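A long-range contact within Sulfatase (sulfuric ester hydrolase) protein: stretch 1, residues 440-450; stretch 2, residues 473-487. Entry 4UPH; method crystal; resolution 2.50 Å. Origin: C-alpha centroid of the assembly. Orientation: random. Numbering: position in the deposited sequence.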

# COMPACT_ATOMS: atom_id res chain seq x y z
N ARG A 440 17.34 6.56 -7.33
CA ARG A 440 16.34 7.64 -7.19
C ARG A 440 16.91 9.07 -7.44
O ARG A 440 18.05 9.33 -7.09
CB ARG A 440 15.66 7.57 -5.81
CG ARG A 440 16.56 7.95 -4.61
CD ARG A 440 15.83 7.85 -3.29
NE ARG A 440 15.43 6.47 -2.97
CZ ARG A 440 16.15 5.68 -2.20
NH1 ARG A 440 17.29 6.11 -1.67
NH2 ARG A 440 15.73 4.45 -1.92
N ASP A 441 16.11 9.97 -8.02
CA ASP A 441 16.45 11.40 -8.26
C ASP A 441 16.07 12.28 -7.06
O ASP A 441 16.44 13.45 -7.03
CB ASP A 441 15.67 12.00 -9.44
CG ASP A 441 15.37 11.11 -10.60
OD1 ASP A 441 16.34 10.52 -11.17
OD2 ASP A 441 14.20 11.09 -11.05
N ALA A 442 15.23 11.77 -6.15
CA ALA A 442 14.78 12.57 -5.02
C ALA A 442 14.63 11.73 -3.81
O ALA A 442 14.41 10.51 -3.92
CB ALA A 442 13.44 13.24 -5.33
N ALA A 443 14.78 12.37 -2.66
CA ALA A 443 14.55 11.75 -1.36
C ALA A 443 13.03 11.65 -1.17
O ALA A 443 12.27 12.55 -1.57
CB ALA A 443 15.15 12.61 -0.26
N PHE A 444 12.58 10.53 -0.56
CA PHE A 444 11.19 10.27 -0.25
C PHE A 444 11.07 9.91 1.20
O PHE A 444 11.82 9.05 1.68
CB PHE A 444 10.58 9.17 -1.14
CG PHE A 444 9.19 8.74 -0.73
CD1 PHE A 444 8.08 9.50 -1.09
CD2 PHE A 444 9.00 7.61 0.06
CE1 PHE A 444 6.79 9.11 -0.69
CE2 PHE A 444 7.71 7.25 0.49
CZ PHE A 444 6.62 7.98 0.08
N TRP A 445 10.11 10.55 1.89
CA TRP A 445 9.79 10.21 3.28
C TRP A 445 8.34 10.53 3.57
O TRP A 445 7.68 11.17 2.77
CB TRP A 445 10.78 10.77 4.32
CG TRP A 445 10.66 12.23 4.64
CD1 TRP A 445 9.83 12.79 5.56
CD2 TRP A 445 11.53 13.27 4.20
NE1 TRP A 445 10.06 14.14 5.64
CE2 TRP A 445 11.12 14.46 4.83
CE3 TRP A 445 12.57 13.35 3.24
CZ2 TRP A 445 11.72 15.70 4.58
CZ3 TRP A 445 13.18 14.57 3.00
CH2 TRP A 445 12.76 15.73 3.68
N GLU A 446 7.83 9.98 4.67
CA GLU A 446 6.44 10.13 5.08
C GLU A 446 6.35 10.50 6.53
O GLU A 446 7.27 10.24 7.31
CB GLU A 446 5.71 8.79 4.89
CG GLU A 446 5.45 8.46 3.44
CD GLU A 446 5.06 7.01 3.24
OE1 GLU A 446 5.94 6.12 3.33
OE2 GLU A 446 3.86 6.76 2.99
N PHE A 447 5.22 11.08 6.92
CA PHE A 447 4.97 11.39 8.33
C PHE A 447 3.49 11.26 8.60
O PHE A 447 2.66 11.78 7.85
CB PHE A 447 5.56 12.75 8.77
CG PHE A 447 5.22 13.12 10.21
CD1 PHE A 447 5.80 12.45 11.28
CD2 PHE A 447 4.28 14.12 10.49
CE1 PHE A 447 5.48 12.78 12.60
CE2 PHE A 447 3.96 14.45 11.81
CZ PHE A 447 4.56 13.77 12.86
N ASP A 448 3.16 10.53 9.66
CA ASP A 448 1.78 10.32 10.09
C ASP A 448 1.60 10.90 11.51
O ASP A 448 2.46 10.69 12.37
CB ASP A 448 1.40 8.81 9.98
CG ASP A 448 -0.08 8.54 10.00
OD1 ASP A 448 -0.69 8.68 11.07
OD2 ASP A 448 -0.64 8.18 8.93
N PHE A 449 0.54 11.69 11.71
CA PHE A 449 0.24 12.38 12.98
C PHE A 449 -1.13 12.00 13.60
O PHE A 449 -1.66 12.74 14.43
CB PHE A 449 0.39 13.90 12.84
CG PHE A 449 -0.29 14.53 11.66
CD1 PHE A 449 0.33 14.58 10.41
CD2 PHE A 449 -1.55 15.10 11.80
CE1 PHE A 449 -0.31 15.16 9.30
CE2 PHE A 449 -2.20 15.69 10.70
CZ PHE A 449 -1.57 15.71 9.45
N ARG A 450 -1.66 10.80 13.25
CA ARG A 450 -2.89 10.23 13.82
C ARG A 450 -2.70 10.04 15.34
O ARG A 450 -1.57 10.00 15.83
CB ARG A 450 -3.28 8.90 13.13
CG ARG A 450 -2.39 7.69 13.55
CD ARG A 450 -2.73 6.43 12.78
NE ARG A 450 -2.56 6.61 11.34
CZ ARG A 450 -3.10 5.84 10.40
NH1 ARG A 450 -3.85 4.81 10.74
NH2 ARG A 450 -2.89 6.10 9.12
N ILE A 473 8.49 14.64 -1.24
CA ILE A 473 9.37 14.39 -2.39
C ILE A 473 10.36 15.57 -2.42
O ILE A 473 9.95 16.73 -2.53
CB ILE A 473 8.71 14.01 -3.74
CG1 ILE A 473 9.77 13.87 -4.82
CG2 ILE A 473 7.62 14.97 -4.19
CD1 ILE A 473 9.62 12.70 -5.60
N ARG A 474 11.63 15.30 -2.17
CA ARG A 474 12.62 16.35 -2.06
C ARG A 474 13.87 16.08 -2.88
O ARG A 474 14.57 15.11 -2.64
CB ARG A 474 12.98 16.60 -0.58
CG ARG A 474 13.91 17.77 -0.33
CD ARG A 474 15.10 17.25 0.41
NE ARG A 474 15.92 18.30 1.02
CZ ARG A 474 16.98 18.85 0.45
NH1 ARG A 474 17.29 18.56 -0.80
NH2 ARG A 474 17.71 19.73 1.11
N ASP A 475 14.15 16.98 -3.82
CA ASP A 475 15.35 16.89 -4.61
C ASP A 475 16.28 18.07 -4.26
O ASP A 475 16.18 18.62 -3.18
CB ASP A 475 15.08 16.68 -6.13
CG ASP A 475 14.26 17.70 -6.91
OD1 ASP A 475 14.36 18.91 -6.59
OD2 ASP A 475 13.67 17.31 -7.93
N GLU A 476 17.23 18.38 -5.12
CA GLU A 476 18.19 19.45 -4.90
C GLU A 476 17.57 20.82 -5.07
O GLU A 476 17.99 21.77 -4.41
CB GLU A 476 19.41 19.26 -5.82
CG GLU A 476 19.07 18.94 -7.28
CD GLU A 476 18.29 17.68 -7.64
OE1 GLU A 476 18.77 16.56 -7.33
OE2 GLU A 476 17.21 17.81 -8.27
N ARG A 477 16.51 20.91 -5.90
CA ARG A 477 15.88 22.19 -6.16
C ARG A 477 14.50 22.38 -5.48
O ARG A 477 14.22 23.50 -5.08
CB ARG A 477 15.81 22.46 -7.67
N PHE A 478 13.65 21.34 -5.39
CA PHE A 478 12.31 21.51 -4.80
C PHE A 478 11.96 20.52 -3.71
O PHE A 478 12.52 19.43 -3.66
CB PHE A 478 11.19 21.49 -5.88
CG PHE A 478 11.20 22.65 -6.85
CD1 PHE A 478 10.64 23.88 -6.50
CD2 PHE A 478 11.72 22.51 -8.13
CE1 PHE A 478 10.67 24.95 -7.38
CE2 PHE A 478 11.73 23.59 -9.02
CZ PHE A 478 11.20 24.80 -8.64
N LYS A 479 11.05 20.93 -2.83
CA LYS A 479 10.43 20.08 -1.82
C LYS A 479 8.93 20.24 -1.98
O LYS A 479 8.40 21.35 -1.86
CB LYS A 479 10.84 20.39 -0.37
CG LYS A 479 10.20 19.40 0.60
CD LYS A 479 10.51 19.69 2.06
CE LYS A 479 11.80 19.03 2.43
NZ LYS A 479 12.20 19.28 3.83
N TYR A 480 8.27 19.14 -2.30
CA TYR A 480 6.82 19.08 -2.42
C TYR A 480 6.32 18.17 -1.29
O TYR A 480 6.79 17.03 -1.14
CB TYR A 480 6.42 18.55 -3.81
CG TYR A 480 4.94 18.30 -3.99
CD1 TYR A 480 4.04 19.35 -4.10
CD2 TYR A 480 4.44 17.00 -4.09
CE1 TYR A 480 2.67 19.13 -4.27
CE2 TYR A 480 3.08 16.76 -4.30
CZ TYR A 480 2.20 17.83 -4.39
OH TYR A 480 0.87 17.65 -4.60
N VAL A 481 5.45 18.73 -0.44
CA VAL A 481 4.84 18.05 0.71
C VAL A 481 3.39 17.97 0.44
O VAL A 481 2.74 19.00 0.42
CB VAL A 481 5.07 18.76 2.07
CG1 VAL A 481 4.71 17.84 3.22
CG2 VAL A 481 6.50 19.28 2.20
N HIS A 482 2.86 16.76 0.23
CA HIS A 482 1.45 16.55 0.02
C HIS A 482 0.84 16.00 1.31
O HIS A 482 1.36 15.03 1.88
CB HIS A 482 1.18 15.62 -1.17
CG HIS A 482 -0.30 15.34 -1.35
ND1 HIS A 482 -0.95 14.36 -0.61
CD2 HIS A 482 -1.20 15.93 -2.16
CE1 HIS A 482 -2.21 14.38 -1.02
NE2 HIS A 482 -2.41 15.30 -1.95
N PHE A 483 -0.25 16.63 1.76
CA PHE A 483 -1.00 16.20 2.94
C PHE A 483 -2.27 15.52 2.45
O PHE A 483 -2.90 16.05 1.54
CB PHE A 483 -1.38 17.42 3.79
CG PHE A 483 -0.23 17.98 4.58
CD1 PHE A 483 0.72 18.81 3.97
CD2 PHE A 483 -0.11 17.73 5.93
CE1 PHE A 483 1.78 19.36 4.70
CE2 PHE A 483 0.94 18.29 6.67
CZ PHE A 483 1.91 19.07 6.05
N ALA A 484 -2.63 14.35 3.03
CA ALA A 484 -3.87 13.66 2.66
C ALA A 484 -5.12 14.54 2.90
O ALA A 484 -6.09 14.44 2.12
CB ALA A 484 -4.00 12.37 3.45
N GLY A 485 -5.11 15.37 3.95
CA GLY A 485 -6.28 16.20 4.25
C GLY A 485 -6.07 17.67 4.53
O GLY A 485 -7.01 18.33 4.95
N LEU A 486 -4.86 18.19 4.31
CA LEU A 486 -4.51 19.59 4.54
C LEU A 486 -3.93 20.18 3.24
O LEU A 486 -3.80 19.43 2.28
CB LEU A 486 -3.51 19.70 5.72
CG LEU A 486 -4.05 19.34 7.10
CD1 LEU A 486 -2.94 19.31 8.12
CD2 LEU A 486 -5.15 20.32 7.54
N PRO A 487 -3.67 21.52 3.12
CA PRO A 487 -3.15 22.03 1.83
C PRO A 487 -1.71 21.58 1.53
O PRO A 487 -0.93 21.37 2.46
CB PRO A 487 -3.22 23.57 2.01
CG PRO A 487 -4.01 23.81 3.27
CD PRO A 487 -3.79 22.61 4.12

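Two strands distant in sequence can be joined by very few hydrogen bonds, with side chains extending the contact beyond them; this pair of stretches from a sulfatase illustrates the principle. The polar link is one antiparallel hydrogen-bonded pair, Ala443 with Arg474. The amide N of Ala443 donates to the carbonyl O of Arg474 at 2.7 Å, and the N of Arg474 returns the bond to the O of Ala443 at 2.9 Å. The second bond is nearly linear, with an angle of 171° at the hydrogen, whereas the first is more bent at 148°. Beside them the CA of Ile473 lies 3.5 Å from the O of Ala443, a CA-H...O contact, so that one carbonyl receives both an amide and a weaker carbon donor. The next pair, Phe444 with Ile473, is of the non-hydrogen-bonded type, as antiparallel alternation requires.

The second stretch is also hydrogen-bonded within itself. Ile473 and Tyr480 exchange backbone hydrogen bonds, N of each to O of the other, both at 2.9 Å, which ties the segment carrying Arg474 to the strand that follows. In the intervening turn, OD1 of Asp475 accepts from the N of Phe478 at 2.8 Å and from the N of Arg477 at 3.0 Å. Both bonds span the turn, as does the backbone bond from Asp475 N to Phe478 O at 2.9 Å; CB of Asp475 lies 3.6 Å from O of Asp441.

Just before the paired residues, Ala442 directs its CB toward the second stretch. Ala442 CB lies 3.5 Å from O of Arg474 and packs 3.8 Å from CG1 of Ile473.

Trp445 shows how a long side chain can reach where its CA-to-CB bond does not point. That bond runs sideways, yet Trp445 CZ3 comes to 4.1 Å from CB of Arg474, and Trp445 CH2 to 3.6 Å from NZ of Lys479. The amine lies at the ring edge, near its plane, rather than over the face, so the geometry is not that of a cation stacked on the aromatic system; NZ is hydrogen-bonded elsewhere in the structure.

A separate apolar patch forms around Phe449, past the end of the first strand. CE1 of Phe449 lies 4.2 Å from CD2 of Phe483, approaching the edge of that ring, and CZ of Phe449 lies 4.1 Å from CD1 of Leu486. Here the stretches meet through side chains alone. All contacts between the two stretches together bury 449 Å², both sides summed.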